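PDB 2BNG: MB2760 from Mycobacterium tuberculosis, which hydrolyses long or bulky lipophilic epoxides, such as 9,10-epoxystearic acid and cholesterol 5,6-oxide, in vitro. Local coordinates for residues C[20-24]-C[117-121]; C[72-78]-C[90-96]; C[100-105]-C[128-133]. One frame throughout, in Å; residues are numbered along the deposited sequence.

Contact 1 (C[20-24]-C[117-121]); sequences AVEAF and ITLWR
Helix-on-sheet packing of the NTF2-like fold, the scaffold of the limonene-1,2-epoxide hydrolase family, is illustrated by residues 20-24 of helix 13-30 lying over residues 117-121 of strand 116-123. The contact is small, 220 Å² in all, and buried. The helical segment has regular phi/psi values near -63/-46, with Phe24 N hydrogen-bonded to Ala20 O at 2.8 Å. It crosses the strand at -72°, the axes 10.9 Å apart at their closest, so the gap is filled mainly by side chains, and no hydrogen bond joins the segments. The nearest CA atoms are those of Val21 and Ile117, 7.6 Å apart. The strand is extended except at Thr118 (-104/-23): there Thr118 and Leu119 both face Glu111 in a classic beta bulge. Ile117 and Trp120, on the two sides of this bulge, both direct their CA-to-CB bonds toward the helix.

Ile117 (chi1 m, chi2 t) extends CD1 to 3.6 Å from Phe24 CB, and the same CD1 lies 4.5 Å from Val21 CG2. Phe24 and Trp120 both adopt chi1 t, which brings their rings together as a T-shaped pair: the edge of Phe24 meets the face of the six-membered Trp120 ring, planes at 79° and centroids 4.9 Å apart. Trp120 also stacks on Tyr46, while Phe24 touches Val36 and Ala39 of helix 33-39. The indole belongs to the surroundings of the catalytic site, since its NE1 makes a weak hydrogen bond to OD2 of Asp122, the assigned proton acceptor. The tightest point of the aromatic pair is Phe24 CZ to Trp120 CZ3, 3.5 Å.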
loop_
_atom_site.group_PDB
_atom_site.type_symbol
_atom_site.label_atom_id
_atom_site.label_comp_id
_atom_site.label_asym_id
_atom_site.label_seq_id
_atom_site.Cartn_x
_atom_site.Cartn_y
_atom_site.Cartn_z
ATOM N N ALA C 20 33.360 -2.809 7.688
ATOM C CA ALA C 20 34.646 -2.256 7.244
ATOM C C ALA C 20 35.222 -3.107 6.111
ATOM O O ALA C 20 35.659 -2.575 5.092
ATOM C CB ALA C 20 35.648 -2.137 8.424
ATOM N N VAL C 21 35.166 -4.429 6.289
ATOM C CA VAL C 21 35.665 -5.383 5.302
ATOM C C VAL C 21 34.847 -5.349 4.018
ATOM O O VAL C 21 35.417 -5.348 2.917
ATOM C CB VAL C 21 35.782 -6.830 5.879
ATOM C CG1 VAL C 21 36.137 -7.851 4.772
ATOM C CG2 VAL C 21 36.828 -6.876 7.016
ATOM N N GLU C 22 33.524 -5.276 4.146
ATOM C CA GLU C 22 32.671 -5.119 2.975
ATOM C C GLU C 22 32.930 -3.803 2.237
ATOM O O GLU C 22 33.052 -3.785 1.002
ATOM C CB GLU C 22 31.209 -5.207 3.370
ATOM C CG GLU C 22 30.762 -6.593 3.731
ATOM C CD GLU C 22 29.336 -6.624 4.267
ATOM O OE1 GLU C 22 28.911 -5.621 4.896
ATOM O OE2 GLU C 22 28.641 -7.646 4.059
ATOM N N ALA C 23 33.011 -2.705 2.992
ATOM C CA ALA C 23 33.328 -1.395 2.395
ATOM C C ALA C 23 34.684 -1.456 1.674
ATOM O O ALA C 23 34.819 -0.981 0.540
ATOM C CB ALA C 23 33.303 -0.295 3.430
ATOM N N PHE C 24 35.669 -2.097 2.297
ATOM C CA PHE C 24 36.969 -2.193 1.670
ATOM C C PHE C 24 36.969 -2.982 0.336
ATOM O O PHE C 24 37.517 -2.530 -0.658
ATOM C CB PHE C 24 38.010 -2.744 2.645
ATOM C CG PHE C 24 39.276 -3.163 1.978
ATOM C CD1 PHE C 24 40.134 -2.212 1.443
ATOM C CD2 PHE C 24 39.581 -4.521 1.848
ATOM C CE1 PHE C 24 41.296 -2.595 0.797
ATOM C CE2 PHE C 24 40.745 -4.936 1.216
ATOM C CZ PHE C 24 41.619 -3.967 0.682
ATOM N N ILE C 117 41.776 -1.941 8.806
ATOM C CA ILE C 117 42.211 -3.298 8.550
ATOM C C ILE C 117 43.702 -3.441 8.830
ATOM O O ILE C 117 44.535 -2.784 8.208
ATOM C CB ILE C 117 41.859 -3.731 7.108
ATOM C CG1 ILE C 117 40.331 -3.761 6.940
ATOM C CG2 ILE C 117 42.541 -5.088 6.749
ATOM C CD1 ILE C 117 39.831 -3.928 5.501
ATOM N N THR C 118 44.024 -4.318 9.783
ATOM C CA THR C 118 45.414 -4.569 10.183
ATOM C C THR C 118 45.974 -5.878 9.632
ATOM O O THR C 118 47.190 -6.024 9.500
ATOM C CB THR C 118 45.591 -4.488 11.712
ATOM O OG1 THR C 118 44.755 -5.467 12.341
ATOM C CG2 THR C 118 45.215 -3.078 12.214
ATOM N N LEU C 119 45.077 -6.816 9.306
ATOM C CA LEU C 119 45.448 -8.060 8.643
ATOM C C LEU C 119 44.536 -8.299 7.452
ATOM O O LEU C 119 43.321 -8.147 7.554
ATOM C CB LEU C 119 45.393 -9.266 9.592
ATOM C CG LEU C 119 45.648 -10.636 8.945
ATOM C CD1 LEU C 119 47.090 -10.780 8.409
ATOM C CD2 LEU C 119 45.295 -11.781 9.882
ATOM N N TRP C 120 45.139 -8.666 6.320
ATOM C CA TRP C 120 44.392 -9.057 5.119
ATOM C C TRP C 120 45.106 -10.272 4.537
ATOM O O TRP C 120 46.230 -10.180 3.998
ATOM C CB TRP C 120 44.329 -7.906 4.129
ATOM C CG TRP C 120 43.774 -8.232 2.778
ATOM C CD1 TRP C 120 42.999 -9.298 2.444
ATOM C CD2 TRP C 120 43.932 -7.453 1.583
ATOM N NE1 TRP C 120 42.662 -9.240 1.101
ATOM C CE2 TRP C 120 43.233 -8.120 0.550
ATOM C CE3 TRP C 120 44.601 -6.254 1.283
ATOM C CZ2 TRP C 120 43.170 -7.621 -0.762
ATOM C CZ3 TRP C 120 44.550 -5.765 -0.036
ATOM C CH2 TRP C 120 43.838 -6.447 -1.029
ATOM N N ARG C 121 44.454 -11.418 4.686
ATOM C CA ARG C 121 45.044 -12.700 4.332
ATOM C C ARG C 121 44.135 -13.457 3.362
ATOM O O ARG C 121 43.068 -13.962 3.738
ATOM C CB ARG C 121 45.274 -13.536 5.591
ATOM C CG ARG C 121 46.071 -14.774 5.294
ATOM C CD ARG C 121 46.245 -15.671 6.509
ATOM N NE ARG C 121 47.201 -15.135 7.479
ATOM C CZ ARG C 121 47.026 -15.225 8.797
ATOM N NH1 ARG C 121 45.927 -15.796 9.291
ATOM N NH2 ARG C 121 47.906 -14.713 9.626
#

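Contact 2 (C[72-78]-C[90-96])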
loop_
_atom_site.group_PDB
_atom_site.type_symbol
_atom_site.label_atom_id
_atom_site.label_comp_id
_atom_site.label_asym_id
_atom_site.label_seq_id
_atom_site.Cartn_x
_atom_site.Cartn_y
_atom_site.Cartn_z
ATOM N N GLY C 72 41.804 -4.896 -13.394
ATOM C CA GLY C 72 40.586 -4.627 -12.635
ATOM C C GLY C 72 40.301 -5.771 -11.676
ATOM O O GLY C 72 40.762 -6.904 -11.888
ATOM N N PHE C 73 39.549 -5.485 -10.617
ATOM C CA PHE C 73 39.154 -6.528 -9.686
ATOM C C PHE C 73 37.649 -6.623 -9.592
ATOM O O PHE C 73 36.968 -5.611 -9.615
ATOM C CB PHE C 73 39.739 -6.278 -8.276
ATOM C CG PHE C 73 41.185 -5.818 -8.275
ATOM C CD1 PHE C 73 42.193 -6.651 -8.731
ATOM C CD2 PHE C 73 41.528 -4.558 -7.780
ATOM C CE1 PHE C 73 43.522 -6.235 -8.718
ATOM C CE2 PHE C 73 42.862 -4.121 -7.764
ATOM C CZ PHE C 73 43.856 -4.963 -8.234
ATOM N N GLU C 74 37.144 -7.848 -9.495
ATOM C CA GLU C 74 35.774 -8.080 -9.059
ATOM C C GLU C 74 35.751 -8.969 -7.811
ATOM O O GLU C 74 36.618 -9.849 -7.615
ATOM C CB GLU C 74 34.899 -8.634 -10.182
ATOM C CG GLU C 74 34.560 -7.576 -11.251
ATOM C CD GLU C 74 33.814 -8.138 -12.453
ATOM O OE1 GLU C 74 33.209 -9.236 -12.353
ATOM O OE2 GLU C 74 33.816 -7.477 -13.516
ATOM N N VAL C 75 34.787 -8.700 -6.939
ATOM C CA VAL C 75 34.673 -9.435 -5.702
ATOM C C VAL C 75 33.209 -9.695 -5.455
ATOM O O VAL C 75 32.381 -8.802 -5.485
ATOM C CB VAL C 75 35.294 -8.692 -4.494
ATOM C CG1 VAL C 75 35.172 -9.550 -3.223
ATOM C CG2 VAL C 75 36.779 -8.348 -4.759
ATOM N N LYS C 76 32.890 -10.953 -5.247
ATOM C CA LYS C 76 31.563 -11.320 -4.890
ATOM C C LYS C 76 31.701 -12.105 -3.587
ATOM O O LYS C 76 32.384 -13.135 -3.540
ATOM C CB LYS C 76 30.964 -12.115 -6.042
ATOM C CG LYS C 76 29.707 -12.850 -5.752
ATOM C CD LYS C 76 28.573 -11.974 -5.458
ATOM C CE LYS C 76 27.272 -12.729 -5.758
ATOM N NZ LYS C 76 26.263 -12.619 -4.715
ATOM N N ILE C 77 31.102 -11.569 -2.520
ATOM C CA ILE C 77 31.157 -12.204 -1.204
ATOM C C ILE C 77 29.922 -13.081 -1.060
ATOM O O ILE C 77 28.809 -12.580 -1.125
ATOM C CB ILE C 77 31.214 -11.137 -0.052
ATOM C CG1 ILE C 77 32.340 -10.108 -0.301
ATOM C CG2 ILE C 77 31.355 -11.839 1.324
ATOM C CD1 ILE C 77 32.307 -8.864 0.644
ATOM N N HIS C 78 30.117 -14.383 -0.890
ATOM C CA HIS C 78 29.004 -15.321 -0.689
ATOM C C HIS C 78 28.572 -15.418 0.775
ATOM O O HIS C 78 27.383 -15.502 1.072
ATOM C CB HIS C 78 29.368 -16.713 -1.215
ATOM C CG HIS C 78 29.889 -16.709 -2.623
ATOM N ND1 HIS C 78 29.087 -16.449 -3.720
ATOM C CD2 HIS C 78 31.134 -16.936 -3.114
ATOM C CE1 HIS C 78 29.818 -16.499 -4.820
ATOM N NE2 HIS C 78 31.064 -16.790 -4.479
ATOM N N GLU C 90 33.965 -15.782 2.379
ATOM C CA GLU C 90 33.946 -16.776 1.295
ATOM C C GLU C 90 33.561 -16.025 0.032
ATOM O O GLU C 90 32.465 -15.456 -0.041
ATOM C CB GLU C 90 32.951 -17.917 1.572
ATOM C CG GLU C 90 32.956 -19.019 0.496
ATOM C CD GLU C 90 31.701 -19.927 0.479
ATOM O OE1 GLU C 90 30.614 -19.532 0.960
ATOM O OE2 GLU C 90 31.795 -21.052 -0.049
ATOM N N ARG C 91 34.466 -15.974 -0.940
ATOM C CA ARG C 91 34.275 -15.129 -2.113
ATOM C C ARG C 91 34.590 -15.825 -3.427
ATOM O O ARG C 91 35.219 -16.887 -3.473
ATOM C CB ARG C 91 35.125 -13.829 -2.045
ATOM C CG ARG C 91 35.635 -13.446 -0.690
ATOM C CD ARG C 91 36.143 -12.034 -0.627
ATOM N NE ARG C 91 37.368 -11.775 -1.371
ATOM C CZ ARG C 91 38.595 -11.699 -0.838
ATOM N NH1 ARG C 91 38.796 -11.894 0.472
ATOM N NH2 ARG C 91 39.654 -11.408 -1.627
ATOM N N THR C 92 34.128 -15.194 -4.500
ATOM C CA THR C 92 34.641 -15.409 -5.837
ATOM C C THR C 92 35.274 -14.084 -6.257
ATOM O O THR C 92 34.652 -13.028 -6.164
ATOM C CB THR C 92 33.526 -15.796 -6.821
ATOM O OG1 THR C 92 32.847 -16.975 -6.347
ATOM C CG2 THR C 92 34.105 -16.106 -8.172
ATOM N N ASP C 93 36.531 -14.141 -6.677
ATOM C CA ASP C 93 37.233 -12.961 -7.161
ATOM C C ASP C 93 37.460 -13.119 -8.661
ATOM O O ASP C 93 37.410 -14.225 -9.194
ATOM C CB ASP C 93 38.590 -12.803 -6.440
ATOM C CG ASP C 93 38.463 -12.224 -5.014
ATOM O OD1 ASP C 93 39.478 -11.690 -4.516
ATOM O OD2 ASP C 93 37.375 -12.295 -4.382
ATOM N N ALA C 94 37.733 -12.017 -9.334
ATOM C CA ALA C 94 38.163 -12.048 -10.719
ATOM C C ALA C 94 39.233 -10.991 -10.944
ATOM O O ALA C 94 39.091 -9.872 -10.463
ATOM C CB ALA C 94 36.977 -11.811 -11.636
ATOM N N LEU C 95 40.306 -11.358 -11.648
ATOM C CA LEU C 95 41.273 -10.372 -12.140
ATOM C C LEU C 95 41.034 -10.193 -13.632
ATOM O O LEU C 95 40.864 -11.175 -14.360
ATOM C CB LEU C 95 42.728 -10.771 -11.846
ATOM C CG LEU C 95 43.103 -11.122 -10.386
ATOM C CD1 LEU C 95 44.537 -11.651 -10.339
ATOM C CD2 LEU C 95 42.916 -9.970 -9.394
ATOM N N ILE C 96 40.990 -8.939 -14.075
ATOM C CA ILE C 96 40.694 -8.591 -15.459
ATOM C C ILE C 96 41.861 -7.814 -15.999
ATOM O O ILE C 96 42.213 -6.783 -15.446
ATOM C CB ILE C 96 39.464 -7.636 -15.583
ATOM C CG1 ILE C 96 38.442 -7.876 -14.446
ATOM C CG2 ILE C 96 38.931 -7.608 -16.998
ATOM C CD1 ILE C 96 37.219 -8.565 -14.692
#
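Arg91 and Asp93, two residues apart on strand 86-97 and so on the same face of the sheet, form a two-pronged salt bridge: Arg91 NH2 to Asp93 OD1 is 2.9 Å and Arg91 NE to Asp93 OD2 is 3.1 Å. Arg91 NH2 has a second acidic partner in Asp122. Across the strands, the one hydrogen bond between side chains joins His78 NE2 and Thr92 OG1 at 2.6 Å. Glu74 pairs with Arg101, whereas Glu90 reaches Tyr123 and Arg121 of the second subunit.

The backbone is a textbook antiparallel hairpin ladder, the strand axes 4.7 Å apart and at 169°. Gly72-Ile96, Glu74-Ala94 and Lys76-Thr92 are hydrogen-bonded pairs, each closed by two backbone bonds, such as Gly72 N to Ile96 O, 2.8 Å, and Ile96 N to Gly72 O, 3.0 Å; Phe73-Leu95, Val75-Asp93 and Ile77-Arg91 are the non-hydrogen-bonded pairs between and beyond them. His78 N to Glu90 O, 2.7 Å, prolongs the ladder to the corner at His78.

Packing follows the alternation of side chains. On the face of Arg91 and Asp93, Val75 CG1 lies 3.6 Å from Arg91 NE and 3.7 Å from Asp93 OD2, and Phe73 CD1 meets Leu95 CD2 at 3.5 Å. Leu25 of helix 13-30 touches both Ile77 and Arg91 there. On the other face Glu74, Lys76 and Thr92 touch the C-terminal Leu149.

Asp93 is the assigned proton donor and Asp122 the proton acceptor; the guanidinium joining them gives the Asp-Arg-Asp grouping of limonene epoxide hydrolases, consistent with one-step acid-base opening of the epoxide by water.

Contact 3 (C[100-105]-C[128-133]); sequences LRVQFW and DMFKGL
A helix can line the edge of a strand where its neighbour has run out, and residues 128-133 of helix 126-139 do so against residues 100-105 of strand 100-113. The strand is extended and the helix regular, with Gly132 N to Asp128 O 2.9 Å and Leu133 N to Met129 O 2.8 Å. They run nearly antiparallel, at 153°, with the axes only 6.7 Å apart. Gly132 makes this closeness possible: its CA sits 3.5 Å from Gln103 O in a CA-H...O contact, and a CB there would fall 2.4 Å from that oxygen. The CA atoms of Gln103 and Gly132 are 5.1 Å apart, those of Phe104 and Met129 5.5 Å.

Val102 (chi1 t) is the bump that enters the helix surface, its CG1 being 3.8 Å from both Gly132 C and Leu133 N and 4.3 Å from Met129 SE. In return Leu133 (chi1 t, chi2 p) bends CD1 back onto the strand, 3.8 Å from Val102 CG2 and 4.4 Å from Leu100 CD2. In this NTF2-like fold the other edge of the segment is paired with strand 86-97, and strand 116-123 leads through a short connection into the helix. Met129, a selenomethionine here, covers one face of the Phe104 ring (chi1 p), a Met-aromatic contact with SE 3.8 Å from the ring centroid and CE 4.2 Å from it.

Polar links join the segments at two places. Water 1 accepts from Gln103 N at 3.1 Å and donates to Gly132 O at 2.7 Å. Asp128 (chi1 t) extends OD2 to accept from Trp105 N at 2.9 Å, and water 2 donates to Trp105 O and to Asp128 OD2, each at 2.7 Å.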
loop_
_atom_site.group_PDB
_atom_site.type_symbol
_atom_site.label_atom_id
_atom_site.label_comp_id
_atom_site.label_asym_id
_atom_site.label_seq_id
_atom_site.Cartn_x
_atom_site.Cartn_y
_atom_site.Cartn_z
ATOM N N LEU C 100 41.064 -10.462 -21.080
ATOM C CA LEU C 100 41.293 -11.664 -20.281
ATOM C C LEU C 100 40.682 -11.546 -18.877
ATOM O O LEU C 100 41.020 -10.635 -18.113
ATOM C CB LEU C 100 42.797 -11.955 -20.183
ATOM C CG LEU C 100 43.213 -13.142 -19.306
ATOM C CD1 LEU C 100 42.624 -14.484 -19.845
ATOM C CD2 LEU C 100 44.748 -13.209 -19.111
ATOM N N ARG C 101 39.782 -12.467 -18.540
ATOM C CA ARG C 101 39.181 -12.500 -17.216
ATOM C C ARG C 101 39.481 -13.821 -16.536
ATOM O O ARG C 101 39.187 -14.887 -17.085
ATOM C CB ARG C 101 37.676 -12.285 -17.314
ATOM C CG ARG C 101 36.916 -12.547 -16.028
ATOM C CD ARG C 101 35.434 -12.512 -16.314
ATOM N NE ARG C 101 34.698 -12.533 -15.066
ATOM C CZ ARG C 101 34.294 -11.442 -14.434
ATOM N NH1 ARG C 101 34.530 -10.255 -14.970
ATOM N NH2 ARG C 101 33.662 -11.539 -13.261
ATOM N N VAL C 102 40.096 -13.747 -15.358
ATOM C CA VAL C 102 40.488 -14.933 -14.610
ATOM C C VAL C 102 39.757 -14.962 -13.271
ATOM O O VAL C 102 39.966 -14.115 -12.401
ATOM C CB VAL C 102 42.027 -14.991 -14.364
ATOM C CG1 VAL C 102 42.409 -16.253 -13.582
ATOM C CG2 VAL C 102 42.803 -14.908 -15.689
ATOM N N GLN C 103 38.912 -15.964 -13.113
ATOM C CA GLN C 103 38.011 -16.035 -11.986
ATOM C C GLN C 103 38.312 -17.268 -11.136
ATOM O O GLN C 103 38.567 -18.355 -11.671
ATOM C CB GLN C 103 36.581 -16.083 -12.522
ATOM C CG GLN C 103 35.500 -15.807 -11.514
ATOM C CD GLN C 103 34.185 -15.470 -12.205
ATOM O OE1 GLN C 103 34.098 -14.507 -12.908
ATOM N NE2 GLN C 103 33.185 -16.270 -12.018
ATOM N N PHE C 104 38.258 -17.106 -9.822
ATOM C CA PHE C 104 38.708 -18.142 -8.896
ATOM C C PHE C 104 38.076 -17.889 -7.523
ATOM O O PHE C 104 37.706 -16.736 -7.213
ATOM C CB PHE C 104 40.257 -18.136 -8.783
ATOM C CG PHE C 104 40.851 -16.763 -8.503
ATOM C CD1 PHE C 104 41.140 -16.371 -7.210
ATOM C CD2 PHE C 104 41.127 -15.868 -9.543
ATOM C CE1 PHE C 104 41.702 -15.103 -6.947
ATOM C CE2 PHE C 104 41.658 -14.604 -9.285
ATOM C CZ PHE C 104 41.942 -14.218 -7.986
ATOM N N TRP C 105 37.970 -18.928 -6.693
ATOM C CA TRP C 105 37.494 -18.714 -5.350
ATOM C C TRP C 105 38.608 -18.154 -4.454
ATOM O O TRP C 105 39.800 -18.430 -4.675
ATOM C CB TRP C 105 36.881 -19.987 -4.780
ATOM C CG TRP C 105 37.836 -21.205 -4.591
ATOM C CD1 TRP C 105 37.863 -22.350 -5.355
ATOM C CD2 TRP C 105 38.823 -21.404 -3.549
ATOM N NE1 TRP C 105 38.803 -23.234 -4.869
ATOM C CE2 TRP C 105 39.399 -22.688 -3.760
ATOM C CE3 TRP C 105 39.249 -20.645 -2.446
ATOM C CZ2 TRP C 105 40.403 -23.211 -2.932
ATOM C CZ3 TRP C 105 40.251 -21.183 -1.603
ATOM C CH2 TRP C 105 40.817 -22.446 -1.874
ATOM N N ASP C 128 42.611 -24.343 -8.987
ATOM C CA ASP C 128 41.434 -23.563 -9.295
ATOM C C ASP C 128 41.802 -22.343 -10.122
ATOM O O ASP C 128 41.087 -22.003 -11.048
ATOM C CB ASP C 128 40.741 -23.139 -7.998
ATOM C CG ASP C 128 39.504 -22.320 -8.246
ATOM O OD1 ASP C 128 38.541 -22.862 -8.797
ATOM O OD2 ASP C 128 39.475 -21.137 -7.890
HETATM N N MSE C 129 42.921 -21.703 -9.791
HETATM C CA MSE C 129 43.393 -20.534 -10.516
HETATM C C MSE C 129 43.820 -20.903 -11.932
HETATM O O MSE C 129 43.549 -20.180 -12.898
HETATM C CB MSE C 129 44.565 -19.885 -9.782
HETATM C CG MSE C 129 45.157 -18.705 -10.544
HETATM SE SE MSE C 129 44.408 -17.170 -9.872
HETATM C CE MSE C 129 45.047 -17.568 -7.933
ATOM N N PHE C 130 44.517 -22.022 -12.044
ATOM C CA PHE C 130 44.970 -22.513 -13.331
ATOM C C PHE C 130 43.757 -22.824 -14.218
ATOM O O PHE C 130 43.727 -22.469 -15.406
ATOM C CB PHE C 130 45.888 -23.732 -13.162
ATOM C CG PHE C 130 46.389 -24.286 -14.461
ATOM C CD1 PHE C 130 47.276 -23.553 -15.259
ATOM C CD2 PHE C 130 45.953 -25.525 -14.914
ATOM C CE1 PHE C 130 47.727 -24.068 -16.502
ATOM C CE2 PHE C 130 46.395 -26.047 -16.133
ATOM C CZ PHE C 130 47.281 -25.322 -16.933
ATOM N N LYS C 131 42.735 -23.440 -13.627
ATOM C CA LYS C 131 41.472 -23.669 -14.330
ATOM C C LYS C 131 40.785 -22.377 -14.743
ATOM O O LYS C 131 40.188 -22.311 -15.821
ATOM C CB LYS C 131 40.510 -24.514 -13.494
ATOM C CG LYS C 131 40.835 -25.993 -13.513
ATOM C CD LYS C 131 39.784 -26.830 -12.783
ATOM C CE LYS C 131 39.635 -26.402 -11.329
ATOM N NZ LYS C 131 38.441 -27.038 -10.723
ATOM N N GLY C 132 40.874 -21.363 -13.887
ATOM C CA GLY C 132 40.330 -20.050 -14.189
ATOM C C GLY C 132 41.069 -19.395 -15.340
ATOM O O GLY C 132 40.459 -18.717 -16.161
ATOM N N LEU C 133 42.384 -19.612 -15.398
ATOM C CA LEU C 133 43.223 -19.075 -16.465
ATOM C C LEU C 133 42.901 -19.723 -17.822
ATOM O O LEU C 133 42.803 -19.034 -18.837
ATOM C CB LEU C 133 44.718 -19.224 -16.125
ATOM C CG LEU C 133 45.720 -18.612 -17.127
ATOM C CD1 LEU C 133 45.504 -17.091 -17.297
ATOM C CD2 LEU C 133 47.159 -18.928 -16.726
HETATM O O HOH W 1 38.016 -17.832 -15.408
HETATM O O HOH W 2 41.138 -20.390 -5.936
#

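All three contacts draw on one mixed sheet, and each contributes a residue at or near its catalytic aspartates. Contact 2 supplies Asp93 itself. Contact 3 brings the Phe104 side chain to about 4 Å from that of Asp93, while contact 1 places Trp120 about 3 Å from Asp122 and about 7 Å from Asp93, side chain to side chain. Contacts 2 and 3, centres about 11 Å apart, are directly joined by the salt bridge Glu74 OE1 to Arg101 NH2, 2.5 Å. Contacts 1 and 2 meet where Glu22 CG packs on Ile77 CD1 at 4.1 Å. Contacts 1 and 3 lie on opposite sides of the chain's centre, centres about 23 Å apart, without touching.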